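Local coordinates for protein telomerase reverse transcriptase (Candida tropicalis MYA-3404, PDB 6ZD1) that probably extends telomeres as the catalytic subunit of telomerase, copying a template within the enzyme's RNA to add simple sequence repeats to chromosome ends, at residues Phe592-Leu597 with Ile653-Glu658; Lys621-Ala626 with Met646-Val651. All coordinates share one frame; numbering follows the deposited sequence.

Contact 1: residues Phe592-Leu597 with Ile653-Glu658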
loop_
_atom_site.group_PDB
_atom_site.type_symbol
_atom_site.label_atom_id
_atom_site.label_comp_id
_atom_site.label_asym_id
_atom_site.label_seq_id
_atom_site.Cartn_x
_atom_site.Cartn_y
_atom_site.Cartn_z
ATOM N N PHE A 592 -13.457 -6.878 -6.211
ATOM C CA PHE A 592 -13.026 -5.585 -6.735
ATOM C C PHE A 592 -12.285 -4.780 -5.677
ATOM O O PHE A 592 -11.251 -4.164 -5.966
ATOM C CB PHE A 592 -14.233 -4.805 -7.255
ATOM C CG PHE A 592 -13.933 -3.366 -7.582
ATOM C CD1 PHE A 592 -13.379 -3.021 -8.804
ATOM C CD2 PHE A 592 -14.212 -2.359 -6.670
ATOM C CE1 PHE A 592 -13.103 -1.701 -9.110
ATOM C CE2 PHE A 592 -13.935 -1.037 -6.970
ATOM C CZ PHE A 592 -13.380 -0.707 -8.192
ATOM N N TYR A 593 -12.785 -4.792 -4.441
ATOM C CA TYR A 593 -12.180 -3.983 -3.387
ATOM C C TYR A 593 -10.764 -4.451 -3.080
ATOM O O TYR A 593 -9.825 -3.646 -3.050
ATOM C CB TYR A 593 -13.047 -4.036 -2.130
ATOM C CG TYR A 593 -12.623 -3.075 -1.046
ATOM C CD1 TYR A 593 -13.124 -1.783 -1.013
ATOM C CD2 TYR A 593 -11.733 -3.460 -0.050
ATOM C CE1 TYR A 593 -12.744 -0.895 -0.032
ATOM C CE2 TYR A 593 -11.346 -2.571 0.943
ATOM C CZ TYR A 593 -11.858 -1.291 0.944
ATOM O OH TYR A 593 -11.491 -0.394 1.922
ATOM N N CYS A 594 -10.586 -5.757 -2.867
ATOM C CA CYS A 594 -9.250 -6.274 -2.584
ATOM C C CYS A 594 -8.319 -6.112 -3.774
ATOM O O CYS A 594 -7.111 -5.934 -3.592
ATOM C CB CYS A 594 -9.318 -7.743 -2.170
ATOM S SG CYS A 594 -10.234 -8.026 -0.652
ATOM N N SER A 595 -8.857 -6.167 -4.994
ATOM C CA SER A 595 -8.001 -6.039 -6.167
ATOM C C SER A 595 -7.421 -4.638 -6.285
ATOM O O SER A 595 -6.316 -4.471 -6.813
ATOM C CB SER A 595 -8.783 -6.394 -7.433
ATOM O OG SER A 595 -7.972 -6.256 -8.589
ATOM N N ASN A 596 -8.133 -3.623 -5.792
ATOM C CA ASN A 596 -7.659 -2.252 -5.886
ATOM C C ASN A 596 -7.044 -1.740 -4.593
ATOM O O ASN A 596 -6.490 -0.637 -4.588
ATOM C CB ASN A 596 -8.808 -1.324 -6.306
ATOM C CG ASN A 596 -9.308 -1.619 -7.703
ATOM O OD1 ASN A 596 -8.779 -1.102 -8.688
ATOM N ND2 ASN A 596 -10.325 -2.463 -7.800
ATOM N N LEU A 597 -7.106 -2.513 -3.508
ATOM C CA LEU A 597 -6.573 -2.077 -2.218
ATOM C C LEU A 597 -5.124 -2.541 -2.111
ATOM O O LEU A 597 -4.792 -3.513 -1.431
ATOM C CB LEU A 597 -7.425 -2.612 -1.075
ATOM C CG LEU A 597 -7.051 -2.100 0.317
ATOM C CD1 LEU A 597 -7.458 -0.640 0.484
ATOM C CD2 LEU A 597 -7.665 -2.974 1.404
ATOM N N ILE A 653 -14.454 -3.875 6.065
ATOM C CA ILE A 653 -13.749 -3.077 7.065
ATOM C C ILE A 653 -12.587 -3.862 7.668
ATOM O O ILE A 653 -11.490 -3.324 7.863
ATOM C CB ILE A 653 -14.733 -2.595 8.144
ATOM C CG1 ILE A 653 -15.757 -1.640 7.532
ATOM C CG2 ILE A 653 -13.995 -1.914 9.283
ATOM C CD1 ILE A 653 -16.762 -1.111 8.524
ATOM N N GLU A 654 -12.813 -5.142 7.982
ATOM C CA GLU A 654 -11.762 -5.970 8.568
ATOM C C GLU A 654 -10.568 -6.108 7.631
ATOM O O GLU A 654 -9.415 -6.053 8.075
ATOM C CB GLU A 654 -12.318 -7.351 8.919
ATOM C CG GLU A 654 -12.558 -7.586 10.402
ATOM C CD GLU A 654 -11.304 -8.019 11.140
ATOM O OE1 GLU A 654 -10.225 -8.065 10.512
ATOM O OE2 GLU A 654 -11.399 -8.320 12.349
ATOM N N THR A 655 -10.819 -6.321 6.338
ATOM C CA THR A 655 -9.710 -6.481 5.401
ATOM C C THR A 655 -8.873 -5.211 5.319
ATOM O O THR A 655 -7.638 -5.273 5.290
ATOM C CB THR A 655 -10.232 -6.871 4.020
ATOM O OG1 THR A 655 -11.100 -8.006 4.135
ATOM C CG2 THR A 655 -9.070 -7.229 3.107
ATOM N N THR A 656 -9.527 -4.048 5.300
ATOM C CA THR A 656 -8.793 -2.791 5.214
ATOM C C THR A 656 -7.926 -2.585 6.448
ATOM O O THR A 656 -6.731 -2.287 6.338
ATOM C CB THR A 656 -9.774 -1.629 5.046
ATOM O OG1 THR A 656 -10.580 -1.840 3.879
ATOM C CG2 THR A 656 -9.028 -0.304 4.918
ATOM N N ILE A 657 -8.500 -2.782 7.637
ATOM C CA ILE A 657 -7.738 -2.573 8.862
ATOM C C ILE A 657 -6.600 -3.579 8.956
ATOM O O ILE A 657 -5.473 -3.228 9.323
ATOM C CB ILE A 657 -8.664 -2.639 10.089
ATOM C CG1 ILE A 657 -9.707 -1.521 10.033
ATOM C CG2 ILE A 657 -7.857 -2.510 11.366
ATOM C CD1 ILE A 657 -9.104 -0.133 10.041
ATOM N N GLU A 658 -6.868 -4.836 8.590
ATOM C CA GLU A 658 -5.843 -5.872 8.665
ATOM C C GLU A 658 -4.695 -5.580 7.708
ATOM O O GLU A 658 -3.520 -5.650 8.092
ATOM C CB GLU A 658 -6.469 -7.235 8.357
ATOM C CG GLU A 658 -5.814 -8.437 9.030
ATOM C CD GLU A 658 -4.685 -9.038 8.211
ATOM O OE1 GLU A 658 -4.020 -9.973 8.708
ATOM O OE2 GLU A 658 -4.465 -8.579 7.070
#
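Y593 brings the hydroxyl edge of its ring against T656, the two side chains crossing at about a right angle. Y593 OH and T656 OG1 are hydrogen-bonded at 2.6 Å. The threonine oxygen lies near the plane of the ring, displaced to the CE2 side, with Y593 CE2 3.1 Å from T656 OG1. The tyrosine reaches this far because its CG stands anti to the backbone N (chi1 -171°), sending the ring out from helix 582-596. T656 OG1 is also hydrogen-bonded to I652 O one turn back, so a buried hydroxyl pair is linked to the backbone of the second helix. Two apolar touches accompany it. L597 CD2 rests 4.0 Å from T656 CA, and C594 SG lies 4.0 Å from the methyl T655 CG2. T655 keeps its hydroxyl on its own helix, bonded to V651 O. L597 is the first residue beyond the helix, and its carbonyl oxygen accepts a hydrogen bond from K659 NZ. The last turn is tied from within: the amide N596 ND2 donates to F592 O at 2.7 Å (N-H...O 154°), while N596 N approaches the same oxygen from the opposite face of its carbonyl plane. N596 ND2 also sits 3.1 Å above the plane of the F592 ring, towards its rim. I619, L620 and T623 of helix 609-637 pack on Y593, and I677 of helix 670-684 touches T656. The contact joins the C-terminal end of helix 582-596 to the middle of helix 642-664 within a helical bundle, consistent with the thumb-like C-terminal extension of telomerase reverse transcriptases.

Contact 2: residues Lys621-Ala626 with Met646-Val651; sequences KLTFEA and MKFLHV
F624 points the edge of its ring at the L649 methyl CD2, which lies in the ring plane at 3.6 Å from F624 CZ. The neighbouring rim atom F624 CE1 is 3.8 Å from L649 CD2, so the methyl abuts one corner of the ring and no face is involved in this pair. The side chains cross at about a right angle. In the neighbouring pair the roles reverse: F648 of the second helix presents its CZ to the T623 methyl CG2, a looser touch of 4.2 Å, again near the plane of the ring. With chi1 at 170°, the F648 ring swings away from its own backbone N and extends towards helix 609-637. The nearest CA atoms, those of F624 and L649, are 10.6 Å apart, and the two phenylalanine rings span much of the gap. Helices 609-637 and 642-664 are successive members of the C-terminal helical bundle, probably the telomerase thumb, and further helices pack against the side chains that meet between them. Helix 582-596 supplies F586, whose ring stacks with F648, together with F592 and Y593, which pack on T623. I681 and S684 of helix 670-684 meet F624, while I694 and W697 of helix 692-699 meet L649. The T623 hydroxyl is bonded to I619 O one turn back, which helps keep CG2 turned to F648. Farther out, K621 and E625 form a salt bridge one turn apart along helix 609-637, weak as a hydrogen bond with K621 NZ 3.4 Å from E625 OE2.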
loop_
_atom_site.group_PDB
_atom_site.type_symbol
_atom_site.label_atom_id
_atom_site.label_comp_id
_atom_site.label_asym_id
_atom_site.label_seq_id
_atom_site.Cartn_x
_atom_site.Cartn_y
_atom_site.Cartn_z
ATOM N N LYS A 621 -15.894 4.606 -2.222
ATOM C CA LYS A 621 -16.909 5.303 -3.008
ATOM C C LYS A 621 -17.219 4.556 -4.299
ATOM O O LYS A 621 -18.389 4.401 -4.667
ATOM C CB LYS A 621 -16.461 6.733 -3.313
ATOM C CG LYS A 621 -16.478 7.659 -2.106
ATOM C CD LYS A 621 -15.857 9.022 -2.416
ATOM C CE LYS A 621 -16.797 9.921 -3.214
ATOM N NZ LYS A 621 -16.817 9.612 -4.673
ATOM N N LEU A 622 -16.188 4.066 -4.990
ATOM C CA LEU A 622 -16.432 3.285 -6.198
ATOM C C LEU A 622 -17.204 2.012 -5.885
ATOM O O LEU A 622 -18.094 1.613 -6.646
ATOM C CB LEU A 622 -15.113 2.946 -6.883
ATOM C CG LEU A 622 -14.446 4.138 -7.552
ATOM C CD1 LEU A 622 -13.138 3.707 -8.179
ATOM C CD2 LEU A 622 -15.382 4.732 -8.593
ATOM N N THR A 623 -16.899 1.377 -4.753
ATOM C CA THR A 623 -17.606 0.155 -4.394
ATOM C C THR A 623 -19.074 0.440 -4.108
ATOM O O THR A 623 -19.955 -0.275 -4.599
ATOM C CB THR A 623 -16.936 -0.505 -3.191
ATOM O OG1 THR A 623 -15.546 -0.720 -3.474
ATOM C CG2 THR A 623 -17.593 -1.846 -2.888
ATOM N N PHE A 624 -19.361 1.500 -3.348
ATOM C CA PHE A 624 -20.750 1.809 -3.032
ATOM C C PHE A 624 -21.488 2.419 -4.212
ATOM O O PHE A 624 -22.710 2.254 -4.323
ATOM C CB PHE A 624 -20.821 2.733 -1.820
ATOM C CG PHE A 624 -20.480 2.048 -0.538
ATOM C CD1 PHE A 624 -21.425 1.288 0.124
ATOM C CD2 PHE A 624 -19.208 2.140 -0.004
ATOM C CE1 PHE A 624 -21.112 0.643 1.302
ATOM C CE2 PHE A 624 -18.889 1.498 1.174
ATOM C CZ PHE A 624 -19.840 0.748 1.828
ATOM N N GLU A 625 -20.774 3.102 -5.113
ATOM C CA GLU A 625 -21.419 3.570 -6.335
ATOM C C GLU A 625 -21.964 2.404 -7.146
ATOM O O GLU A 625 -23.000 2.537 -7.807
ATOM C CB GLU A 625 -20.437 4.393 -7.174
ATOM C CG GLU A 625 -20.271 5.840 -6.720
ATOM C CD GLU A 625 -19.016 6.494 -7.283
ATOM O OE1 GLU A 625 -18.520 6.040 -8.338
ATOM O OE2 GLU A 625 -18.522 7.459 -6.660
ATOM N N ALA A 626 -21.304 1.244 -7.086
ATOM C CA ALA A 626 -21.842 0.073 -7.769
ATOM C C ALA A 626 -23.122 -0.406 -7.099
ATOM O O ALA A 626 -24.077 -0.795 -7.779
ATOM C CB ALA A 626 -20.799 -1.044 -7.799
HETATM N N MSE A 646 -24.338 -6.418 6.209
HETATM C CA MSE A 646 -23.454 -6.013 7.294
HETATM C C MSE A 646 -22.241 -6.920 7.380
HETATM O O MSE A 646 -21.128 -6.459 7.641
HETATM C CB MSE A 646 -24.197 -6.009 8.618
HETATM C CG MSE A 646 -25.145 -4.836 8.758
HETATM SE SE MSE A 646 -26.112 -4.869 10.444
HETATM C CE MSE A 646 -27.893 -5.229 9.754
ATOM N N LYS A 647 -22.455 -8.211 7.135
ATOM C CA LYS A 647 -21.323 -9.121 7.017
ATOM C C LYS A 647 -20.397 -8.668 5.900
ATOM O O LYS A 647 -19.171 -8.695 6.052
ATOM C CB LYS A 647 -21.817 -10.549 6.780
ATOM C CG LYS A 647 -22.464 -11.170 8.006
ATOM C CD LYS A 647 -23.455 -12.258 7.631
ATOM C CE LYS A 647 -24.217 -12.734 8.855
ATOM N NZ LYS A 647 -25.396 -13.561 8.491
ATOM N N PHE A 648 -20.971 -8.219 4.780
ATOM C CA PHE A 648 -20.160 -7.646 3.709
ATOM C C PHE A 648 -19.397 -6.424 4.200
ATOM O O PHE A 648 -18.191 -6.295 3.960
ATOM C CB PHE A 648 -21.047 -7.294 2.511
ATOM C CG PHE A 648 -20.352 -6.479 1.452
ATOM C CD1 PHE A 648 -19.543 -7.091 0.506
ATOM C CD2 PHE A 648 -20.527 -5.104 1.390
ATOM C CE1 PHE A 648 -18.913 -6.345 -0.479
ATOM C CE2 PHE A 648 -19.898 -4.349 0.410
ATOM C CZ PHE A 648 -19.089 -4.974 -0.525
ATOM N N LEU A 649 -20.076 -5.517 4.909
ATOM C CA LEU A 649 -19.368 -4.366 5.466
ATOM C C LEU A 649 -18.291 -4.813 6.446
ATOM O O LEU A 649 -17.158 -4.319 6.400
ATOM C CB LEU A 649 -20.346 -3.412 6.150
ATOM C CG LEU A 649 -21.342 -2.670 5.257
ATOM C CD1 LEU A 649 -22.265 -1.832 6.115
ATOM C CD2 LEU A 649 -20.628 -1.802 4.236
ATOM N N HIS A 650 -18.613 -5.778 7.312
ATOM C CA HIS A 650 -17.639 -6.239 8.294
ATOM C C HIS A 650 -16.424 -6.858 7.614
ATOM O O HIS A 650 -15.287 -6.625 8.037
ATOM C CB HIS A 650 -18.280 -7.233 9.261
ATOM C CG HIS A 650 -17.371 -7.657 10.374
ATOM N ND1 HIS A 650 -16.443 -8.667 10.234
ATOM C CD2 HIS A 650 -17.243 -7.203 11.643
ATOM C CE1 HIS A 650 -15.785 -8.819 11.370
ATOM N NE2 HIS A 650 -16.251 -7.942 12.242
ATOM N N VAL A 651 -16.638 -7.657 6.567
ATOM C CA VAL A 651 -15.508 -8.202 5.815
ATOM C C VAL A 651 -14.702 -7.079 5.164
ATOM O O VAL A 651 -13.465 -7.089 5.196
ATOM C CB VAL A 651 -15.999 -9.229 4.779
ATOM C CG1 VAL A 651 -14.886 -9.570 3.812
ATOM C CG2 VAL A 651 -16.498 -10.495 5.475
#

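From the N-terminal side, the chain runs down helix 582-596, whose end supplies the first half of contact 1, then enters helix 609-637, which carries 621-626. A short turn leads into helix 642-664, where 646-651 closes contact 2 and, a little farther on, 653-658 closes contact 1. Contact 2 is thus nested inside the longer loop closed by contact 1, and the two loops do not cross. Both use helix 642-664, so it is joined to the two preceding helices in turn. Their centres lie 10 Å apart, and they touch through Y593 CD1 and T623 OG1 at 3.6 Å, so the three helices meet one another, with helices 670-684 and 692-699 packed beside them.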